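Local atomic coordinates of nucleoporin NUP82 (Saccharomyces cerevisiae, PDB entry 3PBP), a protein that serves as a structural constituent of the nuclear pore complex, this chain being the protein's N-terminal domain, which includes the region that interacts with NUP116. Residues 85-97 against 107-119. The protein carries 1 engineered substitution. Numbering follows the deposited sequence.
Sequences DNEIFVMEVPWGY and DAFQIFHYSIDEE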
loop_
_atom_site.group_PDB
_atom_site.type_symbol
_atom_site.label_atom_id
_atom_site.label_comp_id
_atom_site.label_asym_id
_atom_site.label_seq_id
_atom_site.Cartn_x
_atom_site.Cartn_y
_atom_site.Cartn_z
ATOM N N ASP A 85 -8.105 -8.843 -14.886
ATOM C CA ASP A 85 -6.794 -8.264 -15.152
ATOM C C ASP A 85 -6.832 -7.190 -16.239
ATOM O O ASP A 85 -5.851 -6.471 -16.450
ATOM C CB ASP A 85 -5.827 -9.370 -15.557
ATOM C CG ASP A 85 -6.276 -10.102 -16.809
ATOM O OD1 ASP A 85 -7.438 -10.578 -16.851
ATOM O OD2 ASP A 85 -5.460 -10.204 -17.753
ATOM N N ASN A 86 -7.976 -7.050 -16.899
ATOM C CA ASN A 86 -8.052 -6.109 -17.985
ATOM C C ASN A 86 -9.021 -4.956 -17.837
ATOM O O ASN A 86 -8.739 -3.852 -18.293
ATOM C CB ASN A 86 -8.350 -6.891 -19.273
ATOM C CG ASN A 86 -8.490 -5.987 -20.491
ATOM O OD1 ASN A 86 -9.543 -5.369 -20.706
ATOM N ND2 ASN A 86 -7.424 -5.894 -21.286
ATOM N N GLU A 87 -10.164 -5.198 -17.211
ATOM C CA GLU A 87 -11.138 -4.130 -17.071
ATOM C C GLU A 87 -11.804 -4.040 -15.698
ATOM O O GLU A 87 -11.737 -4.971 -14.893
ATOM C CB GLU A 87 -12.192 -4.271 -18.172
ATOM C CG GLU A 87 -12.981 -5.573 -18.125
ATOM C CD GLU A 87 -13.827 -5.777 -19.380
ATOM O OE1 GLU A 87 -14.243 -4.757 -19.985
ATOM O OE2 GLU A 87 -14.081 -6.953 -19.752
ATOM N N ILE A 88 -12.447 -2.899 -15.456
ATOM C CA ILE A 88 -13.136 -2.616 -14.201
ATOM C C ILE A 88 -14.552 -2.076 -14.449
ATOM O O ILE A 88 -14.752 -1.183 -15.283
ATOM C CB ILE A 88 -12.371 -1.529 -13.379
ATOM C CG1 ILE A 88 -10.945 -1.992 -13.069
ATOM C CG2 ILE A 88 -13.126 -1.215 -12.087
ATOM C CD1 ILE A 88 -10.063 -0.909 -12.436
ATOM N N PHE A 89 -15.527 -2.615 -13.722
ATOM C CA PHE A 89 -16.903 -2.137 -13.826
ATOM C C PHE A 89 -17.366 -1.692 -12.445
ATOM O O PHE A 89 -17.006 -2.304 -11.442
ATOM C CB PHE A 89 -17.871 -3.235 -14.272
ATOM C CG PHE A 89 -17.685 -3.685 -15.682
ATOM C CD1 PHE A 89 -16.721 -4.651 -16.004
ATOM C CD2 PHE A 89 -18.495 -3.179 -16.693
ATOM C CE1 PHE A 89 -16.569 -5.109 -17.313
ATOM C CE2 PHE A 89 -18.351 -3.629 -18.000
ATOM C CZ PHE A 89 -17.386 -4.598 -18.311
ATOM N N VAL A 90 -18.165 -0.633 -12.387
ATOM C CA VAL A 90 -18.700 -0.192 -11.115
ATOM C C VAL A 90 -20.209 -0.023 -11.279
ATOM O O VAL A 90 -20.679 0.783 -12.090
ATOM C CB VAL A 90 -18.060 1.114 -10.643
ATOM C CG1 VAL A 90 -18.758 1.609 -9.384
ATOM C CG2 VAL A 90 -16.592 0.878 -10.353
HETATM N N MSE A 91 -20.960 -0.813 -10.514
HETATM C CA MSE A 91 -22.411 -0.783 -10.560
HETATM C C MSE A 91 -23.038 -0.343 -9.257
HETATM O O MSE A 91 -22.532 -0.633 -8.175
HETATM C CB MSE A 91 -22.939 -2.154 -10.931
HETATM C CG MSE A 91 -22.665 -2.508 -12.359
HETATM SE SE MSE A 91 -23.148 -4.328 -12.784
HETATM C CE MSE A 91 -21.898 -4.650 -14.234
ATOM N N GLU A 92 -24.165 0.345 -9.380
ATOM C CA GLU A 92 -24.894 0.850 -8.236
ATOM C C GLU A 92 -26.006 -0.116 -7.857
ATOM O O GLU A 92 -26.862 -0.418 -8.681
ATOM C CB GLU A 92 -25.483 2.214 -8.594
ATOM C CG GLU A 92 -26.151 2.950 -7.456
ATOM C CD GLU A 92 -26.574 4.356 -7.848
ATOM O OE1 GLU A 92 -27.537 4.502 -8.631
ATOM O OE2 GLU A 92 -25.934 5.323 -7.378
ATOM N N VAL A 93 -25.986 -0.626 -6.627
ATOM C CA VAL A 93 -27.051 -1.527 -6.174
ATOM C C VAL A 93 -28.302 -0.644 -6.102
ATOM O O VAL A 93 -28.320 0.362 -5.392
ATOM C CB VAL A 93 -26.750 -2.109 -4.790
ATOM C CG1 VAL A 93 -27.920 -2.919 -4.313
ATOM C CG2 VAL A 93 -25.518 -2.973 -4.859
ATOM N N PRO A 94 -29.364 -1.008 -6.838
ATOM C CA PRO A 94 -30.622 -0.252 -6.883
ATOM C C PRO A 94 -31.458 -0.195 -5.611
ATOM O O PRO A 94 -32.667 -0.404 -5.658
ATOM C CB PRO A 94 -31.384 -0.918 -8.029
ATOM C CG PRO A 94 -30.317 -1.657 -8.799
ATOM C CD PRO A 94 -29.450 -2.181 -7.709
ATOM N N TRP A 95 -30.832 0.092 -4.478
ATOM C CA TRP A 95 -31.584 0.174 -3.232
ATOM C C TRP A 95 -32.652 1.237 -3.415
ATOM O O TRP A 95 -32.352 2.350 -3.855
ATOM C CB TRP A 95 -30.689 0.599 -2.061
ATOM C CG TRP A 95 -29.592 -0.346 -1.726
ATOM C CD1 TRP A 95 -28.249 -0.139 -1.896
ATOM C CD2 TRP A 95 -29.729 -1.639 -1.132
ATOM N NE1 TRP A 95 -27.542 -1.226 -1.439
ATOM C CE2 TRP A 95 -28.425 -2.163 -0.969
ATOM C CE3 TRP A 95 -30.823 -2.408 -0.731
ATOM C CZ2 TRP A 95 -28.191 -3.417 -0.411
ATOM C CZ3 TRP A 95 -30.593 -3.649 -0.177
ATOM C CH2 TRP A 95 -29.284 -4.146 -0.024
ATOM N N GLY A 96 -33.896 0.911 -3.082
ATOM C CA GLY A 96 -34.942 1.908 -3.215
ATOM C C GLY A 96 -35.802 1.731 -4.443
ATOM O O GLY A 96 -36.957 2.155 -4.457
ATOM N N TYR A 97 -35.233 1.134 -5.486
ATOM C CA TYR A 97 -35.989 0.863 -6.698
ATOM C C TYR A 97 -36.617 -0.496 -6.471
ATOM O O TYR A 97 -36.100 -1.297 -5.685
ATOM C CB TYR A 97 -35.070 0.806 -7.903
ATOM C CG TYR A 97 -34.336 2.090 -8.145
ATOM C CD1 TYR A 97 -33.226 2.439 -7.380
ATOM C CD2 TYR A 97 -34.772 2.981 -9.120
ATOM C CE1 TYR A 97 -32.570 3.647 -7.580
ATOM C CE2 TYR A 97 -34.125 4.191 -9.326
ATOM C CZ TYR A 97 -33.026 4.516 -8.552
ATOM O OH TYR A 97 -32.387 5.716 -8.742
ATOM N N ASP A 107 -29.521 1.138 -17.278
ATOM C CA ASP A 107 -28.198 1.543 -17.724
ATOM C C ASP A 107 -27.695 2.619 -16.785
ATOM O O ASP A 107 -26.495 2.894 -16.715
ATOM C CB ASP A 107 -28.253 2.081 -19.153
ATOM C CG ASP A 107 -28.699 1.030 -20.152
ATOM O OD1 ASP A 107 -28.990 -0.105 -19.716
ATOM O OD2 ASP A 107 -28.759 1.341 -21.368
ATOM N N ALA A 108 -28.631 3.231 -16.069
ATOM C CA ALA A 108 -28.296 4.279 -15.116
ATOM C C ALA A 108 -27.425 3.699 -14.005
ATOM O O ALA A 108 -26.619 4.405 -13.404
ATOM C CB ALA A 108 -29.572 4.868 -14.523
ATOM N N PHE A 109 -27.599 2.405 -13.748
ATOM C CA PHE A 109 -26.855 1.720 -12.707
ATOM C C PHE A 109 -25.446 1.318 -13.107
ATOM O O PHE A 109 -24.701 0.767 -12.299
ATOM C CB PHE A 109 -27.647 0.511 -12.229
ATOM C CG PHE A 109 -28.972 0.876 -11.621
ATOM C CD1 PHE A 109 -29.043 1.838 -10.615
ATOM C CD2 PHE A 109 -30.149 0.286 -12.069
ATOM C CE1 PHE A 109 -30.255 2.204 -10.068
ATOM C CE2 PHE A 109 -31.370 0.648 -11.526
ATOM C CZ PHE A 109 -31.419 1.612 -10.520
ATOM N N GLN A 110 -25.080 1.591 -14.353
ATOM C CA GLN A 110 -23.739 1.295 -14.817
ATOM C C GLN A 110 -23.067 2.635 -14.621
ATOM O O GLN A 110 -23.250 3.565 -15.403
ATOM C CB GLN A 110 -23.739 0.883 -16.291
ATOM C CG GLN A 110 -24.464 -0.418 -16.581
ATOM C CD GLN A 110 -23.965 -1.594 -15.732
ATOM O OE1 GLN A 110 -22.774 -1.943 -15.750
ATOM N NE2 GLN A 110 -24.886 -2.217 -14.989
ATOM N N ILE A 111 -22.283 2.730 -13.561
ATOM C CA ILE A 111 -21.644 3.981 -13.216
ATOM C C ILE A 111 -20.256 4.290 -13.766
ATOM O O ILE A 111 -19.942 5.464 -14.034
ATOM C CB ILE A 111 -21.633 4.112 -11.695
ATOM C CG1 ILE A 111 -23.080 4.097 -11.206
ATOM C CG2 ILE A 111 -20.915 5.373 -11.265
ATOM C CD1 ILE A 111 -23.218 4.220 -9.712
ATOM N N PHE A 112 -19.423 3.267 -13.953
ATOM C CA PHE A 112 -18.065 3.515 -14.440
ATOM C C PHE A 112 -17.449 2.294 -15.097
ATOM O O PHE A 112 -17.726 1.153 -14.699
ATOM C CB PHE A 112 -17.193 3.954 -13.258
ATOM C CG PHE A 112 -15.723 4.051 -13.571
ATOM C CD1 PHE A 112 -15.175 5.240 -14.046
ATOM C CD2 PHE A 112 -14.880 2.964 -13.345
ATOM C CE1 PHE A 112 -13.818 5.354 -14.289
ATOM C CE2 PHE A 112 -13.521 3.065 -13.586
ATOM C CZ PHE A 112 -12.987 4.271 -14.061
ATOM N N HIS A 113 -16.610 2.537 -16.102
ATOM C CA HIS A 113 -15.937 1.443 -16.782
ATOM C C HIS A 113 -14.522 1.843 -17.151
ATOM O O HIS A 113 -14.245 3.013 -17.423
ATOM C CB HIS A 113 -16.673 1.029 -18.048
ATOM C CG HIS A 113 -15.972 -0.053 -18.808
ATOM N ND1 HIS A 113 -16.121 -1.392 -18.507
ATOM C CD2 HIS A 113 -15.071 0.009 -19.820
ATOM C CE1 HIS A 113 -15.342 -2.107 -19.302
ATOM N NE2 HIS A 113 -14.694 -1.281 -20.106
ATOM N N TYR A 114 -13.623 0.865 -17.161
ATOM C CA TYR A 114 -12.231 1.130 -17.503
ATOM C C TYR A 114 -11.543 -0.137 -17.998
ATOM O O TYR A 114 -11.755 -1.233 -17.449
ATOM C CB TYR A 114 -11.473 1.655 -16.286
ATOM C CG TYR A 114 -9.986 1.757 -16.506
ATOM C CD1 TYR A 114 -9.429 2.852 -17.160
ATOM C CD2 TYR A 114 -9.137 0.724 -16.107
ATOM C CE1 TYR A 114 -8.063 2.915 -17.414
ATOM C CE2 TYR A 114 -7.770 0.773 -16.361
ATOM C CZ TYR A 114 -7.238 1.868 -17.014
ATOM O OH TYR A 114 -5.885 1.892 -17.272
ATOM N N SER A 115 -10.731 0.026 -19.047
ATOM C CA SER A 115 -9.958 -1.067 -19.634
ATOM C C SER A 115 -8.546 -0.541 -19.801
ATOM O O SER A 115 -8.343 0.641 -20.076
ATOM C CB SER A 115 -10.524 -1.482 -20.998
ATOM O OG SER A 115 -9.810 -2.587 -21.545
ATOM N N ILE A 116 -7.562 -1.409 -19.619
ATOM C CA ILE A 116 -6.185 -0.971 -19.746
ATOM C C ILE A 116 -5.885 -0.634 -21.203
ATOM O O ILE A 116 -4.960 0.131 -21.504
ATOM C CB ILE A 116 -5.209 -2.045 -19.225
ATOM C CG1 ILE A 116 -5.426 -3.356 -19.966
ATOM C CG2 ILE A 116 -5.432 -2.262 -17.743
ATOM C CD1 ILE A 116 -4.526 -4.464 -19.487
ATOM N N ASP A 117 -6.692 -1.193 -22.102
ATOM C CA ASP A 117 -6.532 -0.951 -23.532
ATOM C C ASP A 117 -6.908 0.492 -23.869
ATOM O O ASP A 117 -6.703 0.948 -24.991
ATOM C CB ASP A 117 -7.418 -1.911 -24.329
ATOM C CG ASP A 117 -7.237 -3.357 -23.905
ATOM O OD1 ASP A 117 -6.084 -3.843 -23.911
ATOM O OD2 ASP A 117 -8.246 -4.008 -23.568
ATOM N N GLU A 118 -7.462 1.202 -22.892
ATOM C CA GLU A 118 -7.865 2.588 -23.079
ATOM C C GLU A 118 -6.663 3.512 -23.131
ATOM O O GLU A 118 -6.799 4.708 -23.398
ATOM C CB GLU A 118 -8.783 3.032 -21.938
ATOM C CG GLU A 118 -10.234 2.653 -22.126
ATOM C CD GLU A 118 -11.086 3.029 -20.936
ATOM O OE1 GLU A 118 -10.870 4.129 -20.383
ATOM O OE2 GLU A 118 -11.974 2.230 -20.564
ATOM N N GLU A 119 -5.485 2.961 -22.866
ATOM C CA GLU A 119 -4.267 3.764 -22.879
ATOM C C GLU A 119 -3.319 3.400 -24.014
ATOM O O GLU A 119 -3.044 2.221 -24.269
ATOM C CB GLU A 119 -3.554 3.659 -21.526
ATOM C CG GLU A 119 -3.985 4.741 -20.550
ATOM C CD GLU A 119 -3.854 4.327 -19.089
ATOM O OE1 GLU A 119 -4.628 3.453 -18.638
ATOM O OE2 GLU A 119 -2.977 4.879 -18.393
#
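Backbone bonding pairs Ile88 with Tyr114 and Val90 with Phe112 as antiparallel hydrogen-bonded pairs; strands 87-92 and 110-115 run almost exactly antiparallel, their axes 4.5 Å apart at closest approach. Ile88 N reaches Tyr114 O at 2.7 Å, and Ile116 N bonds to Asn86 O. Beyond Phe112 the register slips by one: Val90 O receives Ile111 N at 2.9 Å and Phe112 N only weakly, the signature of a classic beta bulge, after which Glu92 N resumes pairing with Phe109 O.

Polar side chains close the far end. The ND2 of Asn86 donates to Asp117 OD2 over 3.1 Å; Asp117 OD2 lies in the amide plane of Asn86, while the donor approaches from the syn side, well tilted out of the carboxylate plane.

Aromatic contacts form a third group. His113, its CG anti to the backbone N (chi1 177°), lies alongside Phe89 and turns its edge to that ring's face, ND1 standing 3.2 Å from Phe89 CE2 with the planes 65° apart. Phe109 presents its own edge to the face of Tyr97 (planes at 85°) and takes Pro94 CG over the centre of one face, 3.7 Å from the centroid of the Phe109 ring, in a CH-pi contact. An alanine here would strip away this ring and is likely to leave Pro94 and Tyr97 without their shared partner, opening a gap beside the turn.

On the face bearing Ile88, Val90, Phe112 and Tyr114, opposite that of Phe89 and His113, Val90 CB packs against Phe112 CB at 4.0 Å, and Ile88 continues onto strands 79-83, 127-132 and 141-146. Strand 110-115 is one of the two outer strands of a four-stranded antiparallel sheet, consistent with one blade of a beta-propeller.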